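Side-chain contacts in terminase, small subunit (Thermus phage G20c, PDB 6EJQ), which probably recognises the viral packaging site on DNA and regulates the ATPase of the large terminase subunit, assembling as a nine-membered ring: residues D21-E24 and I25-L29; G109-P112 and A113-A116. One frame throughout, in Å; residues are numbered along the deposited sequence.

Contact 1: D21-E24 and I25-L29; sequences DPSE and IAQTL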
ATOM      1  N   ASP B  21      10.989  35.152   6.149  1.00 54.75           N
ATOM      2  CA  ASP B  21      12.378  35.590   6.435  1.00 59.66           C
ATOM      3  C   ASP B  21      12.398  36.570   7.603  1.00 54.29           C
ATOM      4  O   ASP B  21      11.451  37.321   7.758  1.00 52.24           O
ATOM      5  CB  ASP B  21      13.004  36.321   5.235  1.00 66.59           C
ATOM      6  CG  ASP B  21      13.142  35.441   4.012  1.00 72.37           C
ATOM      7  OD1 ASP B  21      13.792  34.379   4.119  1.00 76.21           O
ATOM      8  OD2 ASP B  21      12.606  35.824   2.945  1.00 76.16           O
ATOM      9  N   PRO B  22      13.489  36.596   8.398  1.00 55.21           N
ATOM     10  CA  PRO B  22      13.586  37.574   9.485  1.00 56.65           C
ATOM     11  C   PRO B  22      13.262  39.021   9.101  1.00 57.26           C
ATOM     12  O   PRO B  22      12.603  39.708   9.872  1.00 58.57           O
ATOM     13  CB  PRO B  22      15.040  37.435   9.940  1.00 56.57           C
ATOM     14  CG  PRO B  22      15.341  35.990   9.712  1.00 55.39           C
ATOM     15  CD  PRO B  22      14.626  35.652   8.429  1.00 55.10           C
ATOM     16  N   SER B  23      13.690  39.466   7.919  1.00 60.39           N
ATOM     17  CA  SER B  23      13.398  40.831   7.454  1.00 62.07           C
ATOM     18  C   SER B  23      11.905  41.067   7.233  1.00 61.35           C
ATOM     19  O   SER B  23      11.395  42.133   7.567  1.00 65.86           O
ATOM     20  CB  SER B  23      14.166  41.158   6.167  1.00 63.88           C
ATOM     21  OG  SER B  23      13.776  40.304   5.100  1.00 65.54           O
ATOM     22  N   GLU B  24      11.214  40.080   6.664  1.00 59.35           N
ATOM     23  CA  GLU B  24       9.757  40.157   6.480  1.00 57.93           C
ATOM     24  C   GLU B  24       9.027  40.148   7.817  1.00 53.28           C
ATOM     25  O   GLU B  24       8.015  40.823   7.972  1.00 52.40           O
ATOM     26  CB  GLU B  24       9.236  38.988   5.638  1.00 60.85           C
ATOM     27  CG  GLU B  24       9.676  38.988   4.186  1.00 65.08           C
ATOM     28  CD  GLU B  24       9.083  37.821   3.420  1.00 68.50           C
ATOM     29  OE1 GLU B  24       9.535  36.671   3.643  1.00 69.44           O
ATOM     30  OE2 GLU B  24       8.159  38.054   2.609  1.00 69.53           O
ATOM     31  N   ILE B  25       9.534  39.357   8.760  1.00 48.55           N
ATOM     32  CA  ILE B  25       8.955  39.258  10.099  1.00 48.41           C
ATOM     33  C   ILE B  25       9.055  40.610  10.794  1.00 47.84           C
ATOM     34  O   ILE B  25       8.104  41.053  11.434  1.00 45.01           O
ATOM     35  CB  ILE B  25       9.671  38.194  10.967  1.00 45.66           C
ATOM     36  CG1 ILE B  25       9.416  36.784  10.412  1.00 45.13           C
ATOM     37  CG2 ILE B  25       9.207  38.277  12.421  1.00 44.68           C
ATOM     38  CD1 ILE B  25      10.241  35.702  11.078  1.00 44.88           C
ATOM     39  N   ALA B  26      10.220  41.241  10.664  1.00 48.21           N
ATOM     40  CA  ALA B  26      10.461  42.566  11.214  1.00 49.96           C
ATOM     41  C   ALA B  26       9.513  43.613  10.631  1.00 53.13           C
ATOM     42  O   ALA B  26       8.875  44.347  11.378  1.00 53.63           O
ATOM     43  CB  ALA B  26      11.902  42.970  10.981  1.00 50.89           C
ATOM     44  N   GLN B  27       9.404  43.656   9.303  1.00 56.17           N
ATOM     45  CA  GLN B  27       8.484  44.588   8.628  1.00 58.44           C
ATOM     46  C   GLN B  27       7.013  44.363   9.016  1.00 57.75           C
ATOM     47  O   GLN B  27       6.248  45.321   9.148  1.00 60.48           O
ATOM     48  CB  GLN B  27       8.636  44.500   7.100  1.00 61.18           C
ATOM     49  CG  GLN B  27       9.957  45.026   6.553  1.00 64.91           C
ATOM     50  CD  GLN B  27      10.167  44.670   5.080  1.00 70.13           C
ATOM     51  OE1 GLN B  27       9.863  45.461   4.186  1.00 71.69           O
ATOM     52  NE2 GLN B  27      10.680  43.469   4.826  1.00 74.66           N
ATOM     53  N   THR B  28       6.634  43.102   9.207  1.00 56.08           N
ATOM     54  CA  THR B  28       5.256  42.727   9.516  1.00 56.57           C
ATOM     55  C   THR B  28       4.855  43.109  10.940  1.00 59.11           C
ATOM     56  O   THR B  28       3.775  43.675  11.152  1.00 60.05           O
ATOM     57  CB  THR B  28       5.035  41.207   9.318  1.00 56.05           C
ATOM     58  OG1 THR B  28       5.373  40.852   7.973  1.00 57.82           O
ATOM     59  CG2 THR B  28       3.583  40.802   9.591  1.00 53.70           C
ATOM     60  N   LEU B  29       5.710  42.783  11.906  1.00 59.52           N
ATOM     61  CA  LEU B  29       5.399  43.000  13.326  1.00 59.43           C
ATOM     62  C   LEU B  29       5.536  44.452  13.789  1.00 57.76           C
ATOM     63  O   LEU B  29       4.928  44.835  14.777  1.00 58.11           O
ATOM     64  CB  LEU B  29       6.262  42.096  14.206  1.00 59.73           C
ATOM     65  CG  LEU B  29       6.162  40.589  13.962  1.00 60.15           C
ATOM     66  CD1 LEU B  29       6.782  39.865  15.138  1.00 61.62           C
ATOM     67  CD2 LEU B  29       4.737  40.104  13.739  1.00 62.35           C
TER
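The flat carboxamide of Gln27 meets the carbonyl group of Ser23 through NE2, which gives a hydrogen bond of 3.1 Å to Ser23 O. That oxygen lies only 4° out of the amide plane of Gln27, yet NE2 stands above the Ser23 carbonyl plane, 65° out of it, and so does not use a lone pair. Gln27 N reaches the same oxygen from the opposite face, at 3.0 Å. With CG beside its own backbone N (chi1 -69°), the glutamine can fold back to Ser23. One residue further on the pattern recurs with a hydroxyl: Thr28 OG1 donates to Glu24 O at 2.6 Å, while Thr28 N bonds to it from the other face at 2.9 Å. Glu24 OE1 accepts from Asp21 N at 3.3 Å on its anti side, the N3-to-N-cap half of a capping box; the side chain of Asp21 makes no capping bond, its OD1 instead pairing with Lys78 of a neighbouring subunit. On the buried flank Ile25 CG1 lies 3.4 Å from Asp21 O, and Ile25 touches Leu15 and Val42, which packs this helix start between helices 4-17 and 39-53 of the helix-turn-helix-type N-terminal domain, consistent with DNA binding. Two first-turn carbonyls thus each accept two bonds, and Glu24 offers the Asp21 amide a long acceptor whose negative charge would probably suit the helix dipole.

Contact 2: G109-P112 and A113-A116; sequences GVRP and ADIA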
ATOM      1  N   GLY B 109     -27.065   8.430  -0.188  1.00 57.01           N
ATOM      2  CA  GLY B 109     -26.537   7.066  -0.328  1.00 53.21           C
ATOM      3  C   GLY B 109     -25.212   6.845   0.380  1.00 49.43           C
ATOM      4  O   GLY B 109     -24.390   7.753   0.464  1.00 46.89           O
ATOM      5  N   VAL B 110     -25.043   5.641   0.924  1.00 48.85           N
ATOM      6  CA  VAL B 110     -23.838   5.239   1.658  1.00 49.37           C
ATOM      7  C   VAL B 110     -23.516   3.793   1.300  1.00 47.61           C
ATOM      8  O   VAL B 110     -24.420   2.968   1.169  1.00 47.89           O
ATOM      9  CB  VAL B 110     -24.039   5.323   3.191  1.00 49.08           C
ATOM     10  CG1 VAL B 110     -22.773   4.904   3.921  1.00 50.78           C
ATOM     11  CG2 VAL B 110     -24.428   6.727   3.601  1.00 51.12           C
ATOM     12  N   ARG B 111     -22.228   3.494   1.163  1.00 46.22           N
ATOM     13  CA  ARG B 111     -21.769   2.145   0.863  1.00 46.56           C
ATOM     14  C   ARG B 111     -21.514   1.396   2.174  1.00 44.43           C
ATOM     15  O   ARG B 111     -21.001   1.993   3.122  1.00 44.15           O
ATOM     16  CB  ARG B 111     -20.493   2.196   0.026  1.00 49.86           C
ATOM     17  CG  ARG B 111     -20.656   2.996  -1.255  1.00 57.54           C
ATOM     18  CD  ARG B 111     -19.572   2.701  -2.287  1.00 64.98           C
ATOM     19  NE  ARG B 111     -18.252   3.180  -1.850  1.00 71.76           N
ATOM     20  CZ  ARG B 111     -17.137   2.448  -1.722  1.00 77.15           C
ATOM     21  NH1 ARG B 111     -17.101   1.140  -2.004  1.00 77.33           N
ATOM     22  NH2 ARG B 111     -16.018   3.046  -1.305  1.00 78.32           N
ATOM     23  N   PRO B 112     -21.868   0.089   2.238  1.00 41.61           N
ATOM     24  CA  PRO B 112     -21.517  -0.740   3.400  1.00 40.11           C
ATOM     25  C   PRO B 112     -20.035  -0.668   3.794  1.00 39.11           C
ATOM     26  O   PRO B 112     -19.717  -0.595   4.983  1.00 38.12           O
ATOM     27  CB  PRO B 112     -21.872  -2.152   2.939  1.00 41.91           C
ATOM     28  CG  PRO B 112     -22.980  -1.950   1.959  1.00 41.98           C
ATOM     29  CD  PRO B 112     -22.644  -0.678   1.240  1.00 40.77           C
ATOM     30  N   ALA B 113     -19.152  -0.655   2.797  1.00 38.57           N
ATOM     31  CA  ALA B 113     -17.709  -0.601   3.032  1.00 36.77           C
ATOM     32  C   ALA B 113     -17.303   0.658   3.780  1.00 37.13           C
ATOM     33  O   ALA B 113     -16.397   0.616   4.616  1.00 36.58           O
ATOM     34  CB  ALA B 113     -16.951  -0.700   1.721  1.00 34.49           C
ATOM     35  N   ASP B 114     -17.978   1.767   3.486  1.00 37.11           N
ATOM     36  CA  ASP B 114     -17.737   3.026   4.195  1.00 38.02           C
ATOM     37  C   ASP B 114     -18.265   3.031   5.639  1.00 36.97           C
ATOM     38  O   ASP B 114     -17.679   3.675   6.495  1.00 37.59           O
ATOM     39  CB  ASP B 114     -18.292   4.195   3.387  1.00 39.66           C
ATOM     40  CG  ASP B 114     -17.553   4.379   2.064  1.00 41.87           C
ATOM     41  OD1 ASP B 114     -16.376   3.955   1.955  1.00 40.97           O
ATOM     42  OD2 ASP B 114     -18.151   4.936   1.135  1.00 42.68           O
ATOM     43  N   ILE B 115     -19.343   2.297   5.906  1.00 35.75           N
ATOM     44  CA  ILE B 115     -19.826   2.096   7.275  1.00 34.60           C
ATOM     45  C   ILE B 115     -18.820   1.246   8.045  1.00 35.92           C
ATOM     46  O   ILE B 115     -18.499   1.549   9.192  1.00 35.06           O
ATOM     47  CB  ILE B 115     -21.219   1.438   7.282  1.00 33.93           C
ATOM     48  CG1 ILE B 115     -22.256   2.431   6.760  1.00 35.11           C
ATOM     49  CG2 ILE B 115     -21.622   0.985   8.675  1.00 34.43           C
ATOM     50  CD1 ILE B 115     -23.591   1.805   6.415  1.00 35.76           C
ATOM     51  N   ALA B 116     -18.333   0.180   7.406  1.00 36.04           N
ATOM     52  CA  ALA B 116     -17.301  -0.678   7.982  1.00 35.60           C
ATOM     53  C   ALA B 116     -16.032   0.111   8.276  1.00 34.63           C
ATOM     54  O   ALA B 116     -15.434  -0.042   9.340  1.00 34.93           O
ATOM     55  CB  ALA B 116     -16.986  -1.838   7.043  1.00 36.09           C
TER
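Val110 lays its CG1 methyl against Ile115 CG1, 3.8 Å apart, and the two side chains cross at about a right angle. The valine reaches there because CG1 is anti to its backbone N (chi1 -180°), and Ile115 CD1 is only slightly farther from the same methyl. Both residues also pack on helix 59-95, Val110 on Met87 and Ile115 on Tyr84 and Tyr91, so the loop before helix 112-139 and the first turn of that helix share one apolar surface. At the backbone, Arg111 occupies the N-cap position: its carbonyl oxygen receives Ile115 N at 3.3 Å, and more weakly Asp114 N at 3.1 Å. Ala116 N bonds to Pro112 O at 2.9 Å, continuing the series that Ile115 N to Arg111 O begins. Pro112, the first residue of the helix, has no N-H to offer and also packs on Met118 of another subunit. The more polar flank carries Arg111 and Asp114. Arg111 bends at chi3 (-68°) and curls back toward the aspartate, the two side chains meeting obliquely; NH2 comes within 3.4 Å of Asp114 OD1, and NE within 3.5 Å of Asp114 OD2. Because the guanidinium and carboxylate planes stand 88° apart and OD1 lies well out of the guanidinium plane, this salt bridge rests on charge alone, with no N-H directed at OD1.

Overall arrangement
Contact 1 comes first along the chain, at the start of helix 22-33 in the N-terminal domain, whose helix-turn-helix kinship is consistent with DNA binding; contact 2 follows in the C-terminal domain, where a loop leads into helix 112-139. Their centres are 49 Å apart and their nearest atoms about 42 Å, on opposite sides of the chain's centre, so they do not touch and share no helix. Helices 39-53 and 59-95 lie between them in sequence. Both are helix starts with a proline as first helical residue, and each meets another subunit: residues 21-24 by a salt bridge, residues 112-116 by packing. Regions on opposite sides of the chain's centre therefore both contribute to the nine-subunit assembly.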